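Protein SCO1, mitochondrial (Saccharomyces cerevisiae, PDB 2B7K) is required for accumulation of cytochrome c oxidase subunits 1 and 2, probably as a copper chaperone, and is represented here by its thioredoxin-like domain. Local coordinates at residues N32-K37 / L108-T113; G41-I46 / K179-A184; F83-C86 / R90-P93; F157-G162 / V171-E176. All coordinates share one frame; numbering follows the deposited sequence. Where two conformers were deposited one is given.

Contact 1: residues N32-K37 / L108-T113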
loop_
_atom_site.group_PDB
_atom_site.type_symbol
_atom_site.label_atom_id
_atom_site.label_comp_id
_atom_site.label_asym_id
_atom_site.label_seq_id
_atom_site.Cartn_x
_atom_site.Cartn_y
_atom_site.Cartn_z
ATOM N N ASN A 32 5.219 12.907 9.423
ATOM C CA ASN A 32 5.170 12.049 10.601
ATOM C C ASN A 32 5.922 10.743 10.393
ATOM O O ASN A 32 5.919 10.176 9.300
ATOM C CB ASN A 32 3.721 11.708 10.973
ATOM C CG ASN A 32 2.857 12.935 11.144
ATOM O OD1 ASN A 32 3.192 13.848 11.897
ATOM N ND2 ASN A 32 1.730 12.959 10.444
ATOM N N GLU A 33 6.559 10.260 11.450
ATOM C CA GLU A 33 7.288 9.004 11.373
ATOM C C GLU A 33 6.292 7.875 11.112
ATOM O O GLU A 33 5.175 7.890 11.632
ATOM C CB GLU A 33 8.025 8.742 12.689
ATOM C CG GLU A 33 8.794 7.429 12.725
ATOM C CD GLU A 33 9.314 7.095 14.113
ATOM O OE1 GLU A 33 9.985 7.954 14.721
ATOM O OE2 GLU A 33 9.056 5.971 14.597
ATOM N N PHE A 34 6.692 6.908 10.294
ATOM C CA PHE A 34 5.840 5.765 9.994
ATOM C C PHE A 34 6.757 4.550 9.875
ATOM O O PHE A 34 7.612 4.500 8.993
ATOM C CB PHE A 34 5.089 5.982 8.677
ATOM C CG PHE A 34 3.927 5.046 8.483
ATOM C CD1 PHE A 34 2.623 5.485 8.693
ATOM C CD2 PHE A 34 4.138 3.719 8.130
ATOM C CE1 PHE A 34 1.539 4.610 8.558
ATOM C CE2 PHE A 34 3.060 2.832 7.992
ATOM C CZ PHE A 34 1.759 3.285 8.210
ATOM N N THR A 35 6.589 3.585 10.771
ATOM C CA THR A 35 7.417 2.383 10.752
ATOM C C THR A 35 6.511 1.168 10.667
ATOM O O THR A 35 5.290 1.311 10.586
ATOM C CB THR A 35 8.274 2.270 12.029
ATOM O OG1 THR A 35 7.427 2.006 13.150
ATOM C CG2 THR A 35 9.037 3.567 12.273
ATOM N N GLU A 36 7.094 -0.026 10.693
ATOM C CA GLU A 36 6.281 -1.230 10.606
ATOM C C GLU A 36 5.342 -1.333 11.799
ATOM O O GLU A 36 4.345 -2.051 11.748
ATOM C CB GLU A 36 7.156 -2.491 10.501
ATOM C CG GLU A 36 7.772 -2.997 11.798
ATOM C CD GLU A 36 8.808 -2.056 12.376
ATOM O OE1 GLU A 36 9.413 -1.281 11.604
ATOM O OE2 GLU A 36 9.028 -2.108 13.605
ATOM N N LYS A 37 5.656 -0.604 12.866
ATOM C CA LYS A 37 4.818 -0.608 14.064
ATOM C C LYS A 37 3.460 0.043 13.789
ATOM O O LYS A 37 2.482 -0.223 14.487
ATOM C CB LYS A 37 5.521 0.133 15.203
ATOM C CG LYS A 37 6.888 -0.430 15.553
ATOM C CD LYS A 37 6.810 -1.902 15.918
ATOM C CE LYS A 37 6.034 -2.116 17.206
ATOM N NZ LYS A 37 6.701 -1.458 18.364
ATOM N N LEU A 108 -2.262 7.142 1.973
ATOM C CA LEU A 108 -1.202 7.917 2.610
ATOM C C LEU A 108 0.120 7.623 1.936
ATOM O O LEU A 108 0.538 6.463 1.857
ATOM C CB LEU A 108 -1.109 7.567 4.092
ATOM C CG LEU A 108 -0.067 8.323 4.927
ATOM C CD1 LEU A 108 -0.422 9.805 4.996
ATOM C CD2 LEU A 108 -0.013 7.717 6.323
ATOM N N GLY A 109 0.785 8.674 1.470
ATOM C CA GLY A 109 2.067 8.500 0.814
ATOM C C GLY A 109 3.205 8.423 1.815
ATOM O O GLY A 109 3.238 9.193 2.784
ATOM N N LEU A 110 4.124 7.482 1.597
ATOM C CA LEU A 110 5.284 7.320 2.478
ATOM C C LEU A 110 6.555 7.479 1.664
ATOM O O LEU A 110 6.637 7.010 0.530
ATOM C CB LEU A 110 5.312 5.931 3.124
ATOM C CG LEU A 110 4.114 5.456 3.944
ATOM C CD1 LEU A 110 4.455 4.122 4.606
ATOM C CD2 LEU A 110 3.756 6.499 5.005
ATOM N N THR A 111 7.547 8.132 2.252
ATOM C CA THR A 111 8.818 8.321 1.573
ATOM C C THR A 111 9.910 8.426 2.627
ATOM O O THR A 111 9.656 8.224 3.812
ATOM C CB THR A 111 8.811 9.590 0.693
ATOM O OG1 THR A 111 10.053 9.682 -0.023
ATOM C CG2 THR A 111 8.620 10.838 1.541
ATOM N N GLY A 112 11.124 8.736 2.197
ATOM C CA GLY A 112 12.217 8.849 3.146
ATOM C C GLY A 112 13.530 9.031 2.423
ATOM O O GLY A 112 13.551 9.442 1.266
ATOM N N THR A 113 14.626 8.733 3.105
ATOM C CA THR A 113 15.941 8.859 2.492
ATOM C C THR A 113 16.142 7.661 1.574
ATOM O O THR A 113 15.374 6.704 1.620
ATOM C CB THR A 113 17.041 8.847 3.552
ATOM O OG1 THR A 113 16.952 7.634 4.302
ATOM C CG2 THR A 113 16.898 10.038 4.493
#

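Contact 2: residues G41-I46 / K179-A184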
loop_
_atom_site.group_PDB
_atom_site.type_symbol
_atom_site.label_atom_id
_atom_site.label_comp_id
_atom_site.label_asym_id
_atom_site.label_seq_id
_atom_site.Cartn_x
_atom_site.Cartn_y
_atom_site.Cartn_z
ATOM N N GLY A 41 -2.631 -3.460 14.527
ATOM C CA GLY A 41 -4.001 -3.108 14.860
ATOM C C GLY A 41 -4.955 -2.847 13.711
ATOM O O GLY A 41 -6.080 -2.411 13.933
ATOM N N LYS A 42 -4.526 -3.097 12.481
ATOM C CA LYS A 42 -5.411 -2.866 11.349
ATOM C C LYS A 42 -4.963 -3.579 10.091
ATOM O O LYS A 42 -3.848 -4.071 10.016
ATOM C CB LYS A 42 -5.538 -1.364 11.087
ATOM C CG LYS A 42 -4.248 -0.593 11.278
ATOM C CD LYS A 42 -4.527 0.890 11.450
ATOM C CE LYS A 42 -3.286 1.636 11.904
ATOM N NZ LYS A 42 -3.581 3.067 12.191
ATOM N N PHE A 43 -5.861 -3.669 9.116
ATOM C CA PHE A 43 -5.528 -4.302 7.850
ATOM C C PHE A 43 -5.003 -3.189 6.967
ATOM O O PHE A 43 -5.673 -2.179 6.769
ATOM C CB PHE A 43 -6.771 -4.941 7.228
ATOM C CG PHE A 43 -6.924 -6.396 7.563
ATOM C CD1 PHE A 43 -6.133 -7.350 6.932
ATOM C CD2 PHE A 43 -7.828 -6.808 8.533
ATOM C CE1 PHE A 43 -6.238 -8.699 7.264
ATOM C CE2 PHE A 43 -7.942 -8.157 8.875
ATOM C CZ PHE A 43 -7.147 -9.100 8.240
ATOM N N SER A 44 -3.792 -3.368 6.458
ATOM C CA SER A 44 -3.179 -2.361 5.615
ATOM C C SER A 44 -2.985 -2.920 4.221
ATOM O O SER A 44 -2.814 -4.120 4.046
ATOM C CB SER A 44 -1.821 -1.952 6.198
ATOM O OG SER A 44 -1.953 -1.482 7.534
ATOM N N ILE A 45 -3.031 -2.045 3.227
ATOM C CA ILE A 45 -2.804 -2.470 1.859
ATOM C C ILE A 45 -1.732 -1.525 1.322
ATOM O O ILE A 45 -1.899 -0.306 1.304
ATOM C CB ILE A 45 -4.114 -2.436 1.027
ATOM C CG1 ILE A 45 -3.836 -3.015 -0.361
ATOM C CG2 ILE A 45 -4.686 -1.017 0.972
ATOM C CD1 ILE A 45 -5.087 -3.476 -1.109
ATOM N N ILE A 46 -0.611 -2.109 0.922
ATOM C CA ILE A 46 0.535 -1.350 0.448
ATOM C C ILE A 46 0.796 -1.465 -1.042
ATOM O O ILE A 46 0.725 -2.550 -1.618
ATOM C CB ILE A 46 1.802 -1.805 1.192
ATOM C CG1 ILE A 46 1.580 -1.671 2.701
ATOM C CG2 ILE A 46 3.006 -0.988 0.739
ATOM C CD1 ILE A 46 2.675 -2.307 3.536
ATOM N N LYS A 179 -12.836 -10.670 7.135
ATOM C CA LYS A 179 -13.893 -11.330 7.892
ATOM C C LYS A 179 -13.496 -12.649 8.541
ATOM O O LYS A 179 -14.108 -13.057 9.529
ATOM C CB LYS A 179 -15.127 -11.543 7.008
ATOM C CG LYS A 179 -15.754 -10.250 6.509
ATOM C CD LYS A 179 -17.262 -10.374 6.284
ATOM C CE LYS A 179 -17.626 -11.430 5.248
ATOM N NZ LYS A 179 -17.376 -12.824 5.718
ATOM N N SER A 180 -12.480 -13.317 8.008
ATOM C CA SER A 180 -12.057 -14.589 8.583
ATOM C C SER A 180 -10.890 -14.421 9.552
ATOM O O SER A 180 -10.460 -15.381 10.192
ATOM C CB SER A 180 -11.666 -15.572 7.476
ATOM O OG SER A 180 -10.467 -15.176 6.837
ATOM N N TYR A 181 -10.382 -13.199 9.670
ATOM C CA TYR A 181 -9.255 -12.935 10.558
ATOM C C TYR A 181 -9.547 -13.209 12.030
ATOM O O TYR A 181 -10.624 -12.893 12.534
ATOM C CB TYR A 181 -8.790 -11.483 10.420
ATOM C CG TYR A 181 -7.737 -11.092 11.435
ATOM C CD1 TYR A 181 -6.415 -11.516 11.299
ATOM C CD2 TYR A 181 -8.071 -10.327 12.555
ATOM C CE1 TYR A 181 -5.454 -11.189 12.251
ATOM C CE2 TYR A 181 -7.117 -9.999 13.513
ATOM C CZ TYR A 181 -5.814 -10.432 13.355
ATOM O OH TYR A 181 -4.871 -10.110 14.305
ATOM N N VAL A 182 -8.563 -13.792 12.705
ATOM C CA VAL A 182 -8.636 -14.099 14.130
ATOM C C VAL A 182 -7.236 -13.859 14.694
ATOM O O VAL A 182 -6.245 -14.336 14.144
ATOM C CB VAL A 182 -9.032 -15.572 14.389
ATOM C CG1 VAL A 182 -9.070 -15.840 15.884
ATOM C CG2 VAL A 182 -10.387 -15.868 13.771
ATOM N N PRO A 183 -7.133 -13.102 15.794
ATOM C CA PRO A 183 -5.827 -12.820 16.400
ATOM C C PRO A 183 -5.103 -14.068 16.916
ATOM O O PRO A 183 -5.708 -15.127 17.081
ATOM C CB PRO A 183 -6.174 -11.840 17.516
ATOM C CG PRO A 183 -7.559 -12.260 17.911
ATOM C CD PRO A 183 -8.221 -12.486 16.574
ATOM N N ALA A 184 -3.803 -13.928 17.160
ATOM C CA ALA A 184 -2.973 -15.023 17.654
ATOM C C ALA A 184 -3.659 -15.797 18.777
ATOM O O ALA A 184 -3.846 -17.021 18.611
ATOM C CB ALA A 184 -1.636 -14.480 18.141
#

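Contact 3: residues F83-C86 / R90-P93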
loop_
_atom_site.group_PDB
_atom_site.type_symbol
_atom_site.label_atom_id
_atom_site.label_comp_id
_atom_site.label_asym_id
_atom_site.label_seq_id
_atom_site.Cartn_x
_atom_site.Cartn_y
_atom_site.Cartn_z
ATOM N N PHE A 83 0.872 4.267 0.046
ATOM C CA PHE A 83 1.577 4.370 -1.227
ATOM C C PHE A 83 3.035 4.645 -0.881
ATOM O O PHE A 83 3.365 5.710 -0.368
ATOM C CB PHE A 83 1.034 5.524 -2.068
ATOM C CG PHE A 83 1.771 5.725 -3.372
ATOM C CD1 PHE A 83 2.423 6.924 -3.639
ATOM C CD2 PHE A 83 1.806 4.717 -4.331
ATOM C CE1 PHE A 83 3.104 7.117 -4.855
ATOM C CE2 PHE A 83 2.480 4.896 -5.545
ATOM C CZ PHE A 83 3.129 6.096 -5.808
ATOM N N ILE A 84 3.905 3.680 -1.142
ATOM C CA ILE A 84 5.319 3.860 -0.836
ATOM C C ILE A 84 6.086 4.116 -2.121
ATOM O O ILE A 84 6.039 3.313 -3.054
ATOM C CB ILE A 84 5.909 2.617 -0.137
ATOM C CG1 ILE A 84 5.119 2.315 1.142
ATOM C CG2 ILE A 84 7.373 2.870 0.217
ATOM C CD1 ILE A 84 5.676 1.153 1.952
ATOM N N THR A 85 6.803 5.233 -2.171
ATOM C CA THR A 85 7.562 5.556 -3.368
ATOM C C THR A 85 8.861 4.768 -3.440
ATOM O O THR A 85 9.449 4.415 -2.413
ATOM C CB THR A 85 7.909 7.061 -3.447
ATOM O OG1 THR A 85 8.563 7.337 -4.698
ATOM C CG2 THR A 85 8.841 7.458 -2.299
ATOM N N CYS A 86 9.224 4.458 -4.698
ATOM C CA CYS A 86 10.490 3.798 -4.987
ATOM C C CYS A 86 11.483 4.769 -5.613
ATOM O O CYS A 86 12.522 4.387 -6.081
ATOM C CB CYS A 86 10.266 2.609 -5.927
ATOM S SG CYS A 86 9.277 1.273 -5.219
ATOM N N ARG A 90 12.995 12.125 -6.198
ATOM C CA ARG A 90 12.003 13.108 -6.618
ATOM C C ARG A 90 10.717 13.145 -5.796
ATOM O O ARG A 90 10.089 14.195 -5.682
ATOM C CB ARG A 90 11.627 12.870 -8.087
ATOM C CG ARG A 90 12.755 13.124 -9.073
ATOM C CD ARG A 90 12.314 12.890 -10.520
ATOM N NE ARG A 90 12.031 11.480 -10.787
ATOM C CZ ARG A 90 11.638 11.000 -11.965
ATOM N NH1 ARG A 90 11.404 9.703 -12.109
ATOM N NH2 ARG A 90 11.479 11.812 -13.001
ATOM N N ASP A 91 10.322 12.009 -5.238
ATOM C CA ASP A 91 9.077 11.936 -4.476
ATOM C C ASP A 91 9.170 12.363 -3.020
ATOM O O ASP A 91 9.126 11.540 -2.101
ATOM C CB ASP A 91 8.491 10.526 -4.578
ATOM C CG ASP A 91 7.877 10.252 -5.943
ATOM O OD1 ASP A 91 7.963 11.130 -6.828
ATOM O OD2 ASP A 91 7.305 9.163 -6.129
ATOM N N SER A 92 9.295 13.672 -2.831
ATOM C CA SER A 92 9.374 14.277 -1.513
ATOM C C SER A 92 7.956 14.314 -0.948
ATOM O O SER A 92 6.983 14.034 -1.661
ATOM C CB SER A 92 9.886 15.706 -1.641
ATOM O OG SER A 92 8.942 16.475 -2.366
ATOM N N PRO A 93 7.816 14.655 0.339
ATOM C CA PRO A 93 6.466 14.705 0.902
ATOM C C PRO A 93 5.530 15.617 0.110
ATOM O O PRO A 93 4.384 15.261 -0.123
ATOM C CB PRO A 93 6.708 15.193 2.326
ATOM C CG PRO A 93 8.017 14.537 2.659
ATOM C CD PRO A 93 8.832 14.776 1.402
#

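Contact 4: residues F157-G162 / V171-E176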
loop_
_atom_site.group_PDB
_atom_site.type_symbol
_atom_site.label_atom_id
_atom_site.label_comp_id
_atom_site.label_asym_id
_atom_site.label_seq_id
_atom_site.Cartn_x
_atom_site.Cartn_y
_atom_site.Cartn_z
ATOM N N PHE A 157 2.219 -10.462 6.365
ATOM C CA PHE A 157 1.791 -10.519 4.976
ATOM C C PHE A 157 0.795 -11.658 4.834
ATOM O O PHE A 157 1.074 -12.791 5.233
ATOM C CB PHE A 157 2.991 -10.784 4.069
ATOM C CG PHE A 157 2.626 -11.039 2.635
ATOM C CD1 PHE A 157 2.164 -10.003 1.823
ATOM C CD2 PHE A 157 2.758 -12.315 2.089
ATOM C CE1 PHE A 157 1.842 -10.233 0.486
ATOM C CE2 PHE A 157 2.436 -12.556 0.752
ATOM C CZ PHE A 157 1.979 -11.510 -0.050
ATOM N N VAL A 158 -0.369 -11.369 4.270
ATOM C CA VAL A 158 -1.363 -12.416 4.098
ATOM C C VAL A 158 -1.708 -12.671 2.641
ATOM O O VAL A 158 -2.174 -13.757 2.298
ATOM C CB VAL A 158 -2.656 -12.104 4.875
ATOM C CG1 VAL A 158 -2.386 -12.168 6.363
ATOM C CG2 VAL A 158 -3.181 -10.741 4.493
ATOM N N ASP A 159 -1.477 -11.685 1.777
ATOM C CA ASP A 159 -1.790 -11.871 0.366
ATOM C C ASP A 159 -1.361 -10.704 -0.515
ATOM O O ASP A 159 -1.273 -9.566 -0.062
ATOM C CB ASP A 159 -3.297 -12.109 0.211
ATOM C CG ASP A 159 -3.682 -12.548 -1.186
ATOM O OD1 ASP A 159 -3.066 -13.508 -1.697
ATOM O OD2 ASP A 159 -4.609 -11.945 -1.767
ATOM N N ALA A 160 -1.081 -11.003 -1.779
ATOM C CA ALA A 160 -0.689 -9.985 -2.742
ATOM C C ALA A 160 -1.722 -10.002 -3.854
ATOM O O ALA A 160 -2.108 -11.065 -4.338
ATOM C CB ALA A 160 0.687 -10.287 -3.304
ATOM N N LEU A 161 -2.188 -8.828 -4.249
ATOM C CA LEU A 161 -3.177 -8.764 -5.312
ATOM C C LEU A 161 -2.528 -8.166 -6.546
ATOM O O LEU A 161 -2.133 -6.996 -6.556
ATOM C CB LEU A 161 -4.389 -7.932 -4.877
ATOM C CG LEU A 161 -5.139 -8.483 -3.657
ATOM C CD1 LEU A 161 -4.517 -7.940 -2.384
ATOM C CD2 LEU A 161 -6.605 -8.082 -3.728
ATOM N N GLY A 162 -2.389 -9.000 -7.571
ATOM C CA GLY A 162 -1.791 -8.570 -8.818
ATOM C C GLY A 162 -2.794 -7.922 -9.752
ATOM O O GLY A 162 -3.946 -7.688 -9.388
ATOM N N VAL A 171 -12.006 -6.923 -4.380
ATOM C CA VAL A 171 -12.784 -6.667 -3.178
ATOM C C VAL A 171 -13.155 -7.989 -2.502
ATOM O O VAL A 171 -13.030 -8.122 -1.287
ATOM C CB VAL A 171 -14.070 -5.880 -3.502
ATOM C CG1 VAL A 171 -14.991 -5.854 -2.276
ATOM C CG2 VAL A 171 -13.714 -4.459 -3.919
ATOM N N ASP A 172 -13.595 -8.966 -3.291
ATOM C CA ASP A 172 -13.990 -10.267 -2.744
ATOM C C ASP A 172 -12.870 -10.913 -1.928
ATOM O O ASP A 172 -13.106 -11.453 -0.842
ATOM C CB ASP A 172 -14.414 -11.229 -3.868
ATOM C CG ASP A 172 -15.655 -10.759 -4.617
ATOM O OD1 ASP A 172 -16.529 -10.124 -3.992
ATOM O OD2 ASP A 172 -15.774 -11.040 -5.833
ATOM N N LYS A 173 -11.649 -10.846 -2.455
ATOM C CA LYS A 173 -10.487 -11.432 -1.797
ATOM C C LYS A 173 -10.148 -10.734 -0.486
ATOM O O LYS A 173 -9.811 -11.379 0.505
ATOM C CB LYS A 173 -9.274 -11.383 -2.734
ATOM C CG LYS A 173 -8.067 -12.167 -2.233
ATOM C CD LYS A 173 -8.368 -13.658 -2.196
ATOM C CE LYS A 173 -7.127 -14.476 -1.880
ATOM N NZ LYS A 173 -7.414 -15.937 -1.915
ATOM N N ILE A 174 -10.226 -9.407 -0.477
ATOM C CA ILE A 174 -9.928 -8.659 0.734
ATOM C C ILE A 174 -10.976 -8.954 1.810
ATOM O O ILE A 174 -10.634 -9.204 2.964
ATOM C CB ILE A 174 -9.864 -7.144 0.423
ATOM C CG1 ILE A 174 -8.674 -6.881 -0.506
ATOM C CG2 ILE A 174 -9.734 -6.339 1.706
ATOM C CD1 ILE A 174 -8.591 -5.466 -1.036
ATOM N N VAL A 175 -12.249 -8.944 1.427
ATOM C CA VAL A 175 -13.323 -9.227 2.375
ATOM C C VAL A 175 -13.090 -10.576 3.054
ATOM O O VAL A 175 -13.196 -10.695 4.273
ATOM C CB VAL A 175 -14.695 -9.237 1.665
ATOM C CG1 VAL A 175 -15.796 -9.653 2.646
ATOM C CG2 VAL A 175 -14.988 -7.849 1.095
ATOM N N GLU A 176 -12.762 -11.584 2.255
ATOM C CA GLU A 176 -12.501 -12.933 2.757
ATOM C C GLU A 176 -11.461 -12.920 3.882
ATOM O O GLU A 176 -11.656 -13.533 4.936
ATOM C CB GLU A 176 -12.021 -13.817 1.599
ATOM C CG GLU A 176 -11.798 -15.278 1.952
ATOM C CD GLU A 176 -11.380 -16.108 0.749
ATOM O OE1 GLU A 176 -11.185 -17.332 0.906
ATOM O OE2 GLU A 176 -11.246 -15.540 -0.357
#

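Contact 1: residues N32-K37 / L108-T113
Phe34 meets Leu110 through the leucine's two methyl groups, which reach different parts of the ring. Leu110 CD2 lies over one face, 4.2 Å from the Phe34 ring centroid and 27° off the ring normal, a CH-pi contact displaced toward the CB end, since Leu110 CD2 is 3.8 Å from Phe34 CG. The other branch makes the closest approach, with Leu110 CD1 3.6 Å from Phe34 CD2. Leu108 adds a methyl from an oblique direction, its CD2 4.1 Å from Phe34 CE1. No hydrogen bond links the two segments; the contact is apolar and buried. That absence follows from the sheet order: strand 25-28 runs between strands 33-35 and 108-111, antiparallel to both, so the side chains meet past an intervening strand at one border of this thioredoxin-like sheet. Phe34 and Leu110 are nonetheless the nearest residues in register, their CA atoms 7.7 Å apart. The phenylalanine ring swings out with CG opposite the backbone N (chi1 -164°), while Leu110 has CG opposite its carbonyl carbon (chi1 -57°), and the two side chains cross at about a right angle. Replacing Phe34 with an alanine would probably leave both Leu110 methyls without the ring they pack on and open a gap beside Leu108 CD2. Phe24, Gln80 and Leu82 also pack on the Phe34 side chain, and backbone hydrogen bonding with Leu26 holds Phe34 in the sheet. Just beyond it, Thr35 OG1 accepts from Lys37 N at 3.2 Å, forming an ST turn as the chain leaves strand 33-35.

Contact 2: residues G41-I46 / K179-A184
Phe43 presents the edge of its ring to Tyr181, and the close packing is concentrated at the tyrosine's CB end. Phe43 CZ lies 3.6 Å from Tyr181 CB, which sits close to the plane of the phenylalanine ring, and Phe43 CE2 is 3.8 Å from the same Tyr181 CB. The next atoms inward follow closely, with Phe43 CZ 3.8 Å from Tyr181 CG. With planes at 84° and centroids 5.4 Å apart, the two rings form an offset edge-to-face pair, Phe43 giving the edge and Tyr181 the face. Phe43 has an unusual first torsion (chi1 -94°), away from the staggered values, and the far end of its ring comes nearer to Tyr181 than its CB does. The pair joins the segment 41-46, which carries part of strand 44-49, a central strand of the thioredoxin-like sheet, to the chain leaving the last helix, 169-180. Pro153 touches both aromatic side chains, and Val178 of that helix packs on Phe43, so this half of the contact is buried. The tyrosine side is looser: Tyr181 is partly exposed, and its OH end extends away from the Phe43 ring. On the ring face opposite Phe43, Pro183 N stands 3.7 Å above the Tyr181 plane, offset toward the rim. The chain following Tyr181, from Val182 to Ala184, is exposed, although Ala184 N is hydrogen-bonded to Glu154 OE1.

Contact 3: residues F83-C86 / R90-P93
Thr85 OG1 is gripped from two directions: it donates a 2.6 Å hydrogen bond to Asp91 OD2 and accepts one from Asp87 N. The bond to Asp91 OD2 arrives on the anti side of the carboxylate and 31° out of its plane. Thr85 holds this hydroxyl opposite its own backbone N (chi1 -175°), which turns it toward the carboxylate, while its methyl leans on the aspartate's stem, Thr85 CG2 lying 3.8 Å from Asp91 CB. A valine in place of Thr85 would probably leave Asp91 OD2 without this short bond and allow the carboxylate more freedom to turn. The contact closes the short loop between strand 80-85 and helix 93-100. Asp91 centres an inverse gamma turn, its O bonds to Thr111 OG1, and Ser92, at the N-cap of that helix, makes a weak side-chain bond to Val95 N. The other carboxylate oxygen, Asp91 OD1, is hydrogen-bonded to Ser51 OG, two residues before Cys53, a probable copper ligand. Hydroxyl partners at both oxygens probably hold the buried carboxylate against rotation, tying the end of strand 80-85 to the segment that leads into the probable copper site.

Contact 4: residues F157-G162 / V171-E176
Lys173 sends CG opposite its backbone N (chi1 -171°) and then bends at the next bond (chi2 66°), which lays its aliphatic chain across the carboxylate of Asp159. On the lysine side the touching atoms are methylene carbons: Asp159 OD2 is 3.5 Å from Lys173 CG and 3.6 Å from Lys173 CE. The charged tip stays farther away, with Lys173 NZ 4.9 Å from Asp159 OD2, so this is no salt bridge, although opposite charges at that distance would probably still attract. Alongside, Leu161 points its CD2 branch at the helix, 4.0 Å from Ile174 CG1, and the two side chains cross at about a right angle. This buried apolar pair lies beside the more exposed Asp159 and Lys173. Strand 157-161 and helix 171-176 run almost antiparallel, at 172°, with their axes 10.2 Å apart, as in the strand-to-helix ending of a thioredoxin fold. A classic beta bulge, with Val158 and Asp159 both facing Leu150, interrupts the regular pairing with strand 148-151. Strand 157-161 is the outermost strand on this side of the sheet, while the helix also packs against helix 56-75, where Val171 and Val175 touch Leu71.

In the fold
All four contacts reach one mixed sheet. Contacts 1 and 3, with centres 10 Å apart, are joined directly between neighbouring strands: Leu110 N lies 2.8 Å from Phe83 O, a probable hydrogen bond. Contacts 2 and 4 share helix 169-180; their centres are 11 Å apart, and Ile45 CD1 packs 4.0 Å from Ile174 CD1. Contact 3 lies across the chain's centre from contacts 2 and 4, and contact 1 from contact 4; the adjacent strands of contacts 2 and 3 meet where Ile46 CG2 is 3.6 Å from Ile84 CD1. Only contact 3 approaches the probable copper site, the Asp91 side chain being about 8 Å from those of Cys53 and Cys57; the others lie away from it.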